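Local coordinates for protein monalysin (Pseudomonas entomophila, PDB 4MKO) that forms beta-barrel pores in host cell membranes, acting as a cytolytic and haemolytic toxin that damages the Drosophila intestine during infection, at residues Leu79-Thr84 with Thr122-Thr127; Ile110-Thr115 with Ser180-Arg185; Val146-Ala151 with Gly220-Asp225; Phe162-Thr167 with Val208-Tyr213. All coordinates share one frame; numbering follows the deposited sequence.

Contact 1. Residues Leu79-Thr84 with Thr122-Thr127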
loop_
_atom_site.group_PDB
_atom_site.type_symbol
_atom_site.label_atom_id
_atom_site.label_comp_id
_atom_site.label_asym_id
_atom_site.label_seq_id
_atom_site.Cartn_x
_atom_site.Cartn_y
_atom_site.Cartn_z
ATOM N N LEU A 79 -4.640 -4.440 14.849
ATOM C CA LEU A 79 -4.577 -4.054 13.438
ATOM C C LEU A 79 -4.312 -2.557 13.434
ATOM O O LEU A 79 -4.314 -1.930 14.500
ATOM C CB LEU A 79 -5.883 -4.386 12.694
ATOM C CG LEU A 79 -6.289 -5.868 12.598
ATOM C CD1 LEU A 79 -7.581 -6.016 11.805
ATOM C CD2 LEU A 79 -5.198 -6.739 11.951
ATOM N N THR A 80 -4.058 -1.970 12.262
ATOM C CA THR A 80 -3.850 -0.525 12.176
ATOM C C THR A 80 -4.682 0.092 11.063
ATOM O O THR A 80 -5.108 -0.601 10.124
ATOM C CB THR A 80 -2.354 -0.172 12.007
ATOM O OG1 THR A 80 -1.894 -0.661 10.744
ATOM C CG2 THR A 80 -1.470 -0.700 13.144
ATOM N N LYS A 81 -4.915 1.413 11.169
ATOM C CA LYS A 81 -5.594 2.223 10.176
ATOM C C LYS A 81 -4.720 3.433 9.842
ATOM O O LYS A 81 -3.890 3.818 10.662
ATOM C CB LYS A 81 -7.021 2.617 10.596
ATOM C CG LYS A 81 -7.153 3.398 11.898
ATOM C CD LYS A 81 -8.594 3.284 12.411
ATOM C CE LYS A 81 -8.734 3.814 13.816
ATOM N NZ LYS A 81 -10.132 3.690 14.315
ATOM N N GLY A 82 -4.897 3.982 8.635
ATOM C CA GLY A 82 -4.100 5.102 8.132
ATOM C C GLY A 82 -2.833 4.589 7.481
ATOM O O GLY A 82 -2.772 3.421 7.078
ATOM N N HIS A 83 -1.782 5.428 7.409
ATOM C CA HIS A 83 -0.508 4.949 6.852
ATOM C C HIS A 83 0.036 3.780 7.687
ATOM O O HIS A 83 -0.209 3.710 8.904
ATOM C CB HIS A 83 0.517 6.098 6.754
ATOM C CG HIS A 83 0.218 7.050 5.640
ATOM N ND1 HIS A 83 -0.758 8.026 5.765
ATOM C CD2 HIS A 83 0.737 7.111 4.391
ATOM C CE1 HIS A 83 -0.769 8.671 4.606
ATOM N NE2 HIS A 83 0.120 8.160 3.755
ATOM N N THR A 84 0.748 2.835 7.039
ATOM C CA THR A 84 1.287 1.676 7.763
ATOM C C THR A 84 2.378 2.077 8.757
ATOM O O THR A 84 3.045 3.091 8.555
ATOM C CB THR A 84 1.851 0.626 6.800
ATOM O OG1 THR A 84 3.037 1.160 6.199
ATOM C CG2 THR A 84 0.841 0.187 5.755
ATOM N N THR A 122 -2.226 9.433 10.179
ATOM C CA THR A 122 -1.125 8.752 10.833
ATOM C C THR A 122 -1.586 7.376 11.307
ATOM O O THR A 122 -2.790 7.175 11.514
ATOM C CB THR A 122 -0.580 9.608 11.996
ATOM O OG1 THR A 122 -1.644 9.878 12.911
ATOM C CG2 THR A 122 0.061 10.917 11.515
ATOM N N THR A 123 -0.635 6.436 11.470
ATOM C CA THR A 123 -0.902 5.079 11.947
ATOM C C THR A 123 -1.622 5.125 13.303
ATOM O O THR A 123 -1.167 5.804 14.241
ATOM C CB THR A 123 0.396 4.261 12.117
ATOM O OG1 THR A 123 1.275 4.469 11.004
ATOM C CG2 THR A 123 0.125 2.769 12.282
ATOM N N GLN A 124 -2.744 4.403 13.374
ATOM C CA GLN A 124 -3.534 4.276 14.593
ATOM C C GLN A 124 -3.862 2.797 14.790
ATOM O O GLN A 124 -4.425 2.170 13.896
ATOM C CB GLN A 124 -4.812 5.142 14.525
ATOM C CG GLN A 124 -5.693 5.082 15.784
ATOM C CD GLN A 124 -5.004 5.604 17.027
ATOM O OE1 GLN A 124 -4.681 6.793 17.142
ATOM N NE2 GLN A 124 -4.764 4.721 17.986
ATOM N N SER A 125 -3.465 2.239 15.941
ATOM C CA SER A 125 -3.735 0.835 16.255
ATOM C C SER A 125 -5.163 0.687 16.781
ATOM O O SER A 125 -5.718 1.634 17.356
ATOM C CB SER A 125 -2.745 0.308 17.290
ATOM O OG SER A 125 -2.929 0.960 18.535
ATOM N N PHE A 126 -5.761 -0.486 16.568
ATOM C CA PHE A 126 -7.104 -0.818 17.050
ATOM C C PHE A 126 -7.181 -2.310 17.258
ATOM O O PHE A 126 -6.494 -3.072 16.569
ATOM C CB PHE A 126 -8.236 -0.297 16.147
ATOM C CG PHE A 126 -8.389 -0.974 14.810
ATOM C CD1 PHE A 126 -7.602 -0.593 13.725
ATOM C CD2 PHE A 126 -9.353 -1.957 14.616
ATOM C CE1 PHE A 126 -7.765 -1.203 12.480
ATOM C CE2 PHE A 126 -9.514 -2.570 13.370
ATOM C CZ PHE A 126 -8.725 -2.180 12.304
ATOM N N THR A 127 -8.010 -2.725 18.224
ATOM C CA THR A 127 -8.181 -4.124 18.565
ATOM C C THR A 127 -9.218 -4.759 17.655
ATOM O O THR A 127 -10.311 -4.210 17.468
ATOM C CB THR A 127 -8.588 -4.258 20.059
ATOM O OG1 THR A 127 -7.649 -3.531 20.852
ATOM C CG2 THR A 127 -8.654 -5.715 20.536
#
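The side chains of Leu79 and Phe126 cross obliquely, the ring turning one face to Leu79 CB, which sits off-centre over it, 4.0 Å from the ring centroid in a CH-pi contact. The ring gets there because CG of Phe126 takes the crowded position between the backbone N and the carbonyl carbon (chi1 70°), which swings CE1 along the partner strand until the ring edge meets Thr80 O. Lys81 and Gln124 follow on the same face, running side by side, with CE of Lys81 3.8 Å from CG of Gln124. The long aliphatic lysine chain suits this place: it packs on its neighbour and still carries NZ out to a salt bridge with Glu118.

Thr80, on the face opposite Lys81, brings CG2 to within 3.9 Å of CG2 of Thr123, just ahead of the partner strand, a methyl-to-methyl contact between two beta-branched residues. Four antiparallel backbone bonds join Leu79 with Phe126 and Lys81 with Gln124; the one from Leu79 N to Phe126 O, 2.9 Å, runs nearly along the C=O axis. At Gly82 phi is positive (86°), and a CB would collide with Thr122 O. Past Gly82, Thr123 OG1 donates to His83 O at 2.7 Å, approaching from above the carbonyl plane. A side-chain bond thus continues the link between the chains just beyond the paired strands, in what is probably the pore-forming region.

Contact 2. Residues Ile110-Thr115 with Ser180-Arg185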
loop_
_atom_site.group_PDB
_atom_site.type_symbol
_atom_site.label_atom_id
_atom_site.label_comp_id
_atom_site.label_asym_id
_atom_site.label_seq_id
_atom_site.Cartn_x
_atom_site.Cartn_y
_atom_site.Cartn_z
ATOM N N ILE A 110 -11.718 0.612 -4.980
ATOM C CA ILE A 110 -11.143 0.156 -3.723
ATOM C C ILE A 110 -11.735 1.000 -2.617
ATOM O O ILE A 110 -11.917 2.198 -2.791
ATOM C CB ILE A 110 -9.592 0.260 -3.764
ATOM C CG1 ILE A 110 -9.004 -0.776 -4.739
ATOM C CG2 ILE A 110 -8.951 0.162 -2.351
ATOM C CD1 ILE A 110 -7.582 -0.455 -5.185
ATOM N N SER A 111 -12.033 0.373 -1.481
ATOM C CA SER A 111 -12.522 1.062 -0.289
ATOM C C SER A 111 -11.607 0.649 0.859
ATOM O O SER A 111 -11.336 -0.544 1.015
ATOM C CB SER A 111 -13.973 0.671 0.012
ATOM O OG SER A 111 -14.370 1.231 1.252
ATOM N N THR A 112 -11.132 1.617 1.680
ATOM C CA THR A 112 -10.266 1.286 2.804
ATOM C C THR A 112 -11.025 0.598 3.932
ATOM O O THR A 112 -10.437 -0.196 4.650
ATOM C CB THR A 112 -9.564 2.535 3.381
ATOM O OG1 THR A 112 -10.559 3.351 4.005
ATOM C CG2 THR A 112 -8.818 3.350 2.311
ATOM N N GLY A 113 -12.303 0.933 4.099
ATOM C CA GLY A 113 -13.102 0.384 5.190
ATOM C C GLY A 113 -12.951 1.196 6.459
ATOM O O GLY A 113 -13.546 0.863 7.490
ATOM N N PHE A 114 -12.176 2.297 6.381
ATOM C CA PHE A 114 -11.959 3.222 7.495
ATOM C C PHE A 114 -12.624 4.566 7.185
ATOM O O PHE A 114 -13.039 4.796 6.040
ATOM C CB PHE A 114 -10.451 3.375 7.808
ATOM C CG PHE A 114 -9.771 2.080 8.180
ATOM C CD1 PHE A 114 -10.175 1.356 9.302
ATOM C CD2 PHE A 114 -8.724 1.579 7.410
ATOM C CE1 PHE A 114 -9.550 0.151 9.640
ATOM C CE2 PHE A 114 -8.071 0.400 7.776
ATOM C CZ PHE A 114 -8.475 -0.301 8.897
ATOM N N THR A 115 -12.774 5.445 8.204
ATOM C CA THR A 115 -13.448 6.722 7.974
ATOM C C THR A 115 -12.602 7.658 7.100
ATOM O O THR A 115 -11.392 7.430 6.899
ATOM C CB THR A 115 -13.885 7.406 9.285
ATOM O OG1 THR A 115 -12.736 7.936 9.942
ATOM C CG2 THR A 115 -14.690 6.486 10.209
ATOM N N SER A 180 4.041 5.051 -1.049
ATOM C CA SER A 180 3.484 5.140 0.292
ATOM C C SER A 180 2.570 3.952 0.488
ATOM O O SER A 180 2.208 3.278 -0.481
ATOM C CB SER A 180 2.724 6.441 0.515
ATOM O OG SER A 180 1.431 6.414 -0.050
ATOM N N ALA A 181 2.163 3.721 1.727
ATOM C CA ALA A 181 1.309 2.572 2.017
ATOM C C ALA A 181 0.360 2.881 3.169
ATOM O O ALA A 181 0.741 3.547 4.131
ATOM C CB ALA A 181 2.167 1.365 2.349
ATOM N N ILE A 182 -0.881 2.421 3.033
ATOM C CA ILE A 182 -1.945 2.553 4.032
ATOM C C ILE A 182 -2.539 1.155 4.210
ATOM O O ILE A 182 -2.319 0.276 3.364
ATOM C CB ILE A 182 -3.032 3.610 3.625
ATOM C CG1 ILE A 182 -3.914 3.132 2.424
ATOM C CG2 ILE A 182 -2.411 5.014 3.360
ATOM C CD1 ILE A 182 -5.106 4.013 2.044
ATOM N N THR A 183 -3.306 0.943 5.278
ATOM C CA THR A 183 -3.963 -0.354 5.444
ATOM C C THR A 183 -5.410 -0.288 5.012
ATOM O O THR A 183 -6.011 0.793 4.947
ATOM C CB THR A 183 -3.946 -0.802 6.910
ATOM O OG1 THR A 183 -4.295 0.315 7.731
ATOM C CG2 THR A 183 -2.617 -1.421 7.335
ATOM N N GLN A 184 -5.976 -1.471 4.761
ATOM C CA GLN A 184 -7.397 -1.686 4.469
ATOM C C GLN A 184 -7.958 -2.448 5.678
ATOM O O GLN A 184 -7.221 -3.198 6.319
ATOM C CB GLN A 184 -7.557 -2.543 3.198
ATOM C CG GLN A 184 -8.985 -2.628 2.678
ATOM C CD GLN A 184 -9.061 -3.375 1.376
ATOM O OE1 GLN A 184 -8.468 -4.447 1.201
ATOM N NE2 GLN A 184 -9.825 -2.847 0.451
ATOM N N ARG A 185 -9.259 -2.290 5.962
ATOM C CA ARG A 185 -9.935 -2.997 7.061
ATOM C C ARG A 185 -10.231 -4.445 6.613
ATOM O O ARG A 185 -11.389 -4.856 6.480
ATOM C CB ARG A 185 -11.206 -2.246 7.486
ATOM C CG ARG A 185 -11.720 -2.745 8.842
ATOM C CD ARG A 185 -12.694 -1.796 9.513
ATOM N NE ARG A 185 -13.862 -1.509 8.690
ATOM C CZ ARG A 185 -15.010 -2.169 8.749
ATOM N NH1 ARG A 185 -15.150 -3.197 9.577
ATOM N NH2 ARG A 185 -16.024 -1.817 7.966
#
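The tight part of this contact is where Phe114 presses on the corner that the chain turns at Arg185. CB of Arg185 stands over one face of the ring, 3.9 Å from its centroid and displaced toward the rim, while Thr183 O lies at the ring edge, 3.5 Å from Phe114 CE2. A flat aromatic suits the spot, since it can cover the arginine's aliphatic carbons and slide its edge against the strand backbone. Gly113 is equally constrained: a CB there would run into Arg185 CB, and at its backbone angles a side chain would also press on the preceding carbonyl O, so glycine fits. Deeper in, the Thr112 and Ile182 side chains cross at about a right angle, CG2 of Thr112 meeting CD1 of Ile182 at 3.8 Å, a small methyl against the tip of a long branch.

Three carbonyls in succession receive N-H groups from Gln184 and Arg185. Gln184, extended with CG anti to the backbone N (chi1 -170°), reaches Ser111 O with NE2 at 2.8 Å in a nearly straight bond, and the same NE2 also binds Asp13. Arg185 N meets Thr112 O at 2.7 Å almost along the C=O axis.

The outer side is looser. Arg185 is exposed; its chain bends at chi3 (58°), so that NE gives Gly113 O a 2.7 Å bond from above the carbonyl plane, the oxygen lying near the guanidinium plane. Ser111 likewise faces outward. The arrangement is that of an irregular loop of the probable pore-forming region, laid across strand 173-191 of an aerolysin-like toxin where the chain turns a corner at Arg185.

Contact 3. Residues Val146-Ala151 with Gly220-Asp225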
loop_
_atom_site.group_PDB
_atom_site.type_symbol
_atom_site.label_atom_id
_atom_site.label_comp_id
_atom_site.label_asym_id
_atom_site.label_seq_id
_atom_site.Cartn_x
_atom_site.Cartn_y
_atom_site.Cartn_z
ATOM N N VAL A 146 -0.641 -0.144 -1.502
ATOM C CA VAL A 146 0.575 0.583 -1.894
ATOM C C VAL A 146 0.317 1.507 -3.072
ATOM O O VAL A 146 -0.251 1.085 -4.088
ATOM C CB VAL A 146 1.753 -0.388 -2.192
ATOM C CG1 VAL A 146 3.043 0.387 -2.488
ATOM C CG2 VAL A 146 1.970 -1.365 -1.025
ATOM N N TYR A 147 0.804 2.754 -2.951
ATOM C CA TYR A 147 0.629 3.799 -3.964
ATOM C C TYR A 147 1.963 4.323 -4.462
ATOM O O TYR A 147 2.927 4.393 -3.689
ATOM C CB TYR A 147 -0.194 4.980 -3.359
ATOM C CG TYR A 147 -1.537 4.519 -2.848
ATOM C CD1 TYR A 147 -1.661 3.945 -1.584
ATOM C CD2 TYR A 147 -2.655 4.513 -3.678
ATOM C CE1 TYR A 147 -2.873 3.428 -1.141
ATOM C CE2 TYR A 147 -3.882 4.017 -3.238
ATOM C CZ TYR A 147 -3.977 3.454 -1.974
ATOM O OH TYR A 147 -5.173 2.961 -1.516
ATOM N N ALA A 148 2.014 4.676 -5.753
ATOM C CA ALA A 148 3.187 5.317 -6.346
ATOM C C ALA A 148 2.825 6.791 -6.516
ATOM O O ALA A 148 1.666 7.130 -6.815
ATOM C CB ALA A 148 3.530 4.701 -7.702
ATOM N N HIS A 149 3.813 7.661 -6.317
ATOM C CA HIS A 149 3.581 9.082 -6.378
ATOM C C HIS A 149 4.678 9.776 -7.165
ATOM O O HIS A 149 5.842 9.378 -7.086
ATOM C CB HIS A 149 3.645 9.657 -4.945
ATOM C CG HIS A 149 2.742 9.012 -3.940
ATOM N ND1 HIS A 149 1.449 9.454 -3.747
ATOM C CD2 HIS A 149 2.969 7.959 -3.125
ATOM C CE1 HIS A 149 0.943 8.683 -2.796
ATOM N NE2 HIS A 149 1.817 7.768 -2.398
ATOM N N ASN A 150 4.309 10.845 -7.868
ATOM C CA ASN A 150 5.245 11.764 -8.494
ATOM C C ASN A 150 4.895 13.132 -7.915
ATOM O O ASN A 150 3.909 13.737 -8.347
ATOM C CB ASN A 150 5.185 11.804 -10.034
ATOM C CG ASN A 150 6.015 12.978 -10.575
ATOM O OD1 ASN A 150 6.675 13.703 -9.813
ATOM N ND2 ASN A 150 5.999 13.213 -11.874
ATOM N N ALA A 151 5.652 13.570 -6.911
ATOM C CA ALA A 151 5.495 14.888 -6.286
ATOM C C ALA A 151 6.315 15.819 -7.168
ATOM O O ALA A 151 7.555 15.831 -7.105
ATOM C CB ALA A 151 6.013 14.862 -4.849
ATOM N N GLY A 220 7.482 0.013 -17.041
ATOM C CA GLY A 220 7.853 -1.135 -16.243
ATOM C C GLY A 220 6.569 -1.895 -16.033
ATOM O O GLY A 220 5.779 -2.060 -16.973
ATOM N N HIS A 221 6.291 -2.242 -14.785
ATOM C CA HIS A 221 5.085 -2.963 -14.447
ATOM C C HIS A 221 3.841 -2.063 -14.303
ATOM O O HIS A 221 2.729 -2.565 -14.189
ATOM C CB HIS A 221 5.323 -3.808 -13.199
ATOM C CG HIS A 221 4.663 -5.145 -13.283
ATOM N ND1 HIS A 221 3.289 -5.269 -13.255
ATOM C CD2 HIS A 221 5.215 -6.378 -13.390
ATOM C CE1 HIS A 221 3.042 -6.565 -13.350
ATOM N NE2 HIS A 221 4.170 -7.273 -13.430
ATOM N N PHE A 222 4.035 -0.741 -14.304
ATOM C CA PHE A 222 2.941 0.230 -14.244
ATOM C C PHE A 222 3.420 1.532 -14.852
ATOM O O PHE A 222 4.628 1.779 -14.948
ATOM C CB PHE A 222 2.453 0.481 -12.790
ATOM C CG PHE A 222 3.441 1.179 -11.874
ATOM C CD1 PHE A 222 3.468 2.570 -11.780
ATOM C CD2 PHE A 222 4.315 0.445 -11.077
ATOM C CE1 PHE A 222 4.358 3.217 -10.916
ATOM C CE2 PHE A 222 5.207 1.095 -10.206
ATOM C CZ PHE A 222 5.232 2.477 -10.140
ATOM N N SER A 223 2.444 2.387 -15.205
ATOM C CA SER A 223 2.692 3.721 -15.744
ATOM C C SER A 223 1.731 4.699 -15.088
ATOM O O SER A 223 0.582 4.336 -14.792
ATOM C CB SER A 223 2.458 3.752 -17.257
ATOM O OG SER A 223 3.345 2.896 -17.963
ATOM N N PHE A 224 2.182 5.932 -14.884
ATOM C CA PHE A 224 1.280 6.964 -14.383
ATOM C C PHE A 224 0.467 7.457 -15.569
ATOM O O PHE A 224 0.969 7.518 -16.708
ATOM C CB PHE A 224 2.052 8.144 -13.835
ATOM C CG PHE A 224 2.641 7.930 -12.470
ATOM C CD1 PHE A 224 3.909 7.387 -12.323
ATOM C CD2 PHE A 224 1.930 8.278 -11.325
ATOM C CE1 PHE A 224 4.470 7.218 -11.054
ATOM C CE2 PHE A 224 2.489 8.101 -10.052
ATOM C CZ PHE A 224 3.763 7.573 -9.930
ATOM N N ASP A 225 -0.782 7.841 -15.293
ATOM C CA ASP A 225 -1.648 8.427 -16.308
ATOM C C ASP A 225 -1.653 9.967 -16.098
ATOM O O ASP A 225 -2.411 10.484 -15.270
ATOM C CB ASP A 225 -3.053 7.816 -16.244
ATOM C CG ASP A 225 -4.075 8.514 -17.128
ATOM O OD1 ASP A 225 -3.657 9.195 -18.121
ATOM O OD2 ASP A 225 -5.279 8.420 -16.822
#
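The backbones stay well apart, Ala148 and Phe224 having the nearest CA atoms at 8.4 Å, so an extended strand and an irregular segment meet through side chains reaching across the gap. Ala148 is the focus. Its CB points toward residues 220-225 and is touched by two phenyl rings, at 3.6 Å from Phe222 CE1 and 3.6 Å from Phe224 CZ. Alanine suits the place because so short a side chain lets both rings come down close to the strand.

Different first torsions, 67° in Phe222 and -78° in Phe224, bring both rings to this one methyl. Phe224 comes in tip first: its CZ lies 3.6 Å from His149 N, which is in the ring plane, and its CE2 is 3.5 Å from Ala148 O at the edge. Asn150 CB stands more distantly over one face, while the amide beyond it turns off to Asp175. His149 points to the other side of the sheet, where its two ring nitrogens bond Thr52 and Ser180.

Around the rings, Val55 touches both Ala148 and Phe222, and Trp31 and Val208 add to the cover on Phe222. Hydrogen bonds from Ser223 O to Arg53 and from Asp225 N to Thr36 also hold residues 220-225. Between the two segments themselves, the side-chain contacts are apolar, while the edge of Phe224 rests on backbone polar atoms.

Contact 4. Residues Phe162-Thr167 with Val208-Tyr213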
loop_
_atom_site.group_PDB
_atom_site.type_symbol
_atom_site.label_atom_id
_atom_site.label_comp_id
_atom_site.label_asym_id
_atom_site.label_seq_id
_atom_site.Cartn_x
_atom_site.Cartn_y
_atom_site.Cartn_z
ATOM N N PHE A 162 12.478 10.116 1.636
ATOM C CA PHE A 162 12.016 8.732 1.732
ATOM C C PHE A 162 13.143 7.688 1.757
ATOM O O PHE A 162 14.249 7.949 1.276
ATOM C CB PHE A 162 11.000 8.445 0.601
ATOM C CG PHE A 162 9.834 9.416 0.582
ATOM C CD1 PHE A 162 8.743 9.239 1.436
ATOM C CD2 PHE A 162 9.862 10.544 -0.231
ATOM C CE1 PHE A 162 7.681 10.153 1.439
ATOM C CE2 PHE A 162 8.798 11.456 -0.230
ATOM C CZ PHE A 162 7.722 11.262 0.615
ATOM N N ALA A 163 12.846 6.493 2.312
ATOM C CA ALA A 163 13.787 5.371 2.392
ATOM C C ALA A 163 14.233 4.945 0.967
ATOM O O ALA A 163 15.400 4.617 0.756
ATOM C CB ALA A 163 13.134 4.193 3.114
ATOM N N TYR A 164 13.295 4.999 0.004
ATOM C CA TYR A 164 13.504 4.654 -1.405
ATOM C C TYR A 164 12.801 5.690 -2.254
ATOM O O TYR A 164 11.615 5.969 -2.052
ATOM C CB TYR A 164 12.927 3.254 -1.716
ATOM C CG TYR A 164 13.668 2.125 -1.034
ATOM C CD1 TYR A 164 14.786 1.544 -1.622
ATOM C CD2 TYR A 164 13.251 1.635 0.203
ATOM C CE1 TYR A 164 15.472 0.504 -1.000
ATOM C CE2 TYR A 164 13.938 0.601 0.841
ATOM C CZ TYR A 164 15.050 0.041 0.236
ATOM O OH TYR A 164 15.760 -0.960 0.867
ATOM N N SER A 165 13.527 6.264 -3.212
ATOM C CA SER A 165 12.942 7.248 -4.102
ATOM C C SER A 165 13.791 7.391 -5.357
ATOM O O SER A 165 14.919 6.882 -5.421
ATOM C CB SER A 165 12.818 8.609 -3.401
ATOM O OG SER A 165 14.091 9.151 -3.081
ATOM N N LYS A 166 13.217 8.034 -6.365
ATOM C CA LYS A 166 13.897 8.381 -7.621
ATOM C C LYS A 166 13.534 9.801 -7.985
ATOM O O LYS A 166 12.376 10.184 -7.852
ATOM C CB LYS A 166 13.486 7.452 -8.771
ATOM C CG LYS A 166 13.876 5.996 -8.530
ATOM C CD LYS A 166 13.502 5.066 -9.674
ATOM C CE LYS A 166 14.193 3.729 -9.498
ATOM N NZ LYS A 166 13.834 2.752 -10.566
ATOM N N THR A 167 14.516 10.594 -8.416
ATOM C CA THR A 167 14.216 11.941 -8.917
ATOM C C THR A 167 14.325 11.886 -10.424
ATOM O O THR A 167 15.151 11.130 -10.966
ATOM C CB THR A 167 15.078 13.048 -8.303
ATOM O OG1 THR A 167 16.441 12.884 -8.685
ATOM C CG2 THR A 167 14.937 13.150 -6.784
ATOM N N VAL A 208 9.142 -3.003 -6.365
ATOM C CA VAL A 208 8.161 -2.232 -7.126
ATOM C C VAL A 208 8.767 -0.946 -7.727
ATOM O O VAL A 208 8.609 -0.704 -8.916
ATOM C CB VAL A 208 6.878 -1.953 -6.279
ATOM C CG1 VAL A 208 5.952 -0.921 -6.944
ATOM C CG2 VAL A 208 6.128 -3.241 -5.977
ATOM N N LEU A 209 9.377 -0.107 -6.905
ATOM C CA LEU A 209 9.892 1.181 -7.389
ATOM C C LEU A 209 11.282 1.120 -7.994
ATOM O O LEU A 209 11.540 1.725 -9.039
ATOM C CB LEU A 209 9.864 2.204 -6.250
ATOM C CG LEU A 209 10.398 3.625 -6.578
ATOM C CD1 LEU A 209 9.516 4.331 -7.628
ATOM C CD2 LEU A 209 10.529 4.469 -5.315
ATOM N N MET A 210 12.204 0.481 -7.288
ATOM C CA MET A 210 13.609 0.525 -7.697
ATOM C C MET A 210 13.905 -0.366 -8.888
ATOM O O MET A 210 14.576 0.079 -9.824
ATOM C CB MET A 210 14.541 0.224 -6.505
ATOM C CG MET A 210 14.284 1.108 -5.257
ATOM S SD MET A 210 14.190 2.900 -5.580
ATOM C CE MET A 210 15.960 3.266 -5.920
ATOM N N GLU A 211 13.366 -1.592 -8.872
ATOM C CA GLU A 211 13.621 -2.571 -9.925
ATOM C C GLU A 211 12.568 -2.600 -11.047
ATOM O O GLU A 211 12.945 -2.878 -12.180
ATOM C CB GLU A 211 13.837 -3.971 -9.324
ATOM C CG GLU A 211 15.067 -3.998 -8.426
ATOM C CD GLU A 211 15.439 -5.271 -7.690
ATOM O OE1 GLU A 211 14.907 -6.352 -8.034
ATOM O OE2 GLU A 211 16.295 -5.183 -6.778
ATOM N N ASN A 212 11.284 -2.310 -10.757
ATOM C CA ASN A 212 10.194 -2.422 -11.738
ATOM C C ASN A 212 9.561 -1.144 -12.262
ATOM O O ASN A 212 8.603 -1.220 -13.042
ATOM C CB ASN A 212 9.087 -3.280 -11.194
ATOM C CG ASN A 212 9.359 -4.719 -11.434
ATOM O OD1 ASN A 212 9.216 -5.204 -12.559
ATOM N ND2 ASN A 212 9.808 -5.408 -10.388
ATOM N N TYR A 213 9.993 -0.004 -11.805
ATOM C CA TYR A 213 9.449 1.205 -12.383
ATOM C C TYR A 213 10.613 2.013 -12.885
ATOM O O TYR A 213 11.644 2.106 -12.222
ATOM C CB TYR A 213 8.562 2.008 -11.415
ATOM C CG TYR A 213 8.024 3.260 -12.064
ATOM C CD1 TYR A 213 7.118 3.188 -13.125
ATOM C CD2 TYR A 213 8.480 4.516 -11.681
ATOM C CE1 TYR A 213 6.674 4.339 -13.779
ATOM C CE2 TYR A 213 8.025 5.675 -12.312
ATOM C CZ TYR A 213 7.136 5.579 -13.370
ATOM O OH TYR A 213 6.727 6.722 -14.008
#
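The Tyr164 ring is approached obliquely by Met210 CG, which comes within 3.7 Å of Tyr164 CD1, while the sulfur stands farther off at the ring edge, 5.5 Å from the centroid, in a Met-aromatic contact. The two side chains cross at about a right angle. Tyr164 suits this position because its ring can lie against the helix while its OH extends to a hydrogen bond with Asp202. Met210 is bent at both chi2 (-50°) and chi3 (-72°), a fold open to a flexible unbranched chain, and this carries CE back to within 3.8 Å of Ser165 O. Beside it Leu209, with CG anti to the backbone N, lays CD2 against the backbone of Tyr164 and Ser165.

The polar centre is Lys166. Its chain is extended beyond CG and passes alongside Met210 to place NZ where the helix ends. There the ammonium group gives three hydrogen bonds to main-chain carbonyls: to Tyr213 O at 2.8 Å, nearly along the C=O axis; to Leu209 O at 2.9 Å, on a lone pair; and to Met210 O at 2.9 Å, from above the carbonyl plane. Three bonds grip the nitrogen and should hold it firmly. A positive charge at a helix C terminus is also likely to be favoured by the helix dipole, and lysine has the reach to bring one there.

The contact thus joins residues 164-166, leading into and along strand 165-170, itself paired with strand 173-191, to the last turn of helix 201-211, just before short strand 213-214.

How the contacts relate
Following the chain from the N terminus, contact 1 closes the first loop, returning strand 124-133 to strand 72-81. Contact 2 opens inside that loop, at 110-115, and closes only at 180-185, so the two cross; they touch where Thr183 OG1 meets Thr80 O. Contact 3 opens on strand 136-151, crosses contact 2, and closes near the C terminus, with Ser180 bonded to His149 between neighbouring strands. Contact 4 also crosses contact 2 but nests inside the loop of contact 3, which it touches through Tyr213 and Phe222. Contact 1 joins two strands within the probable pore-forming region, contact 2 ties that region to the long sheet, and contacts 3 and 4 fasten helix 201-211 and the C-terminal segment to it.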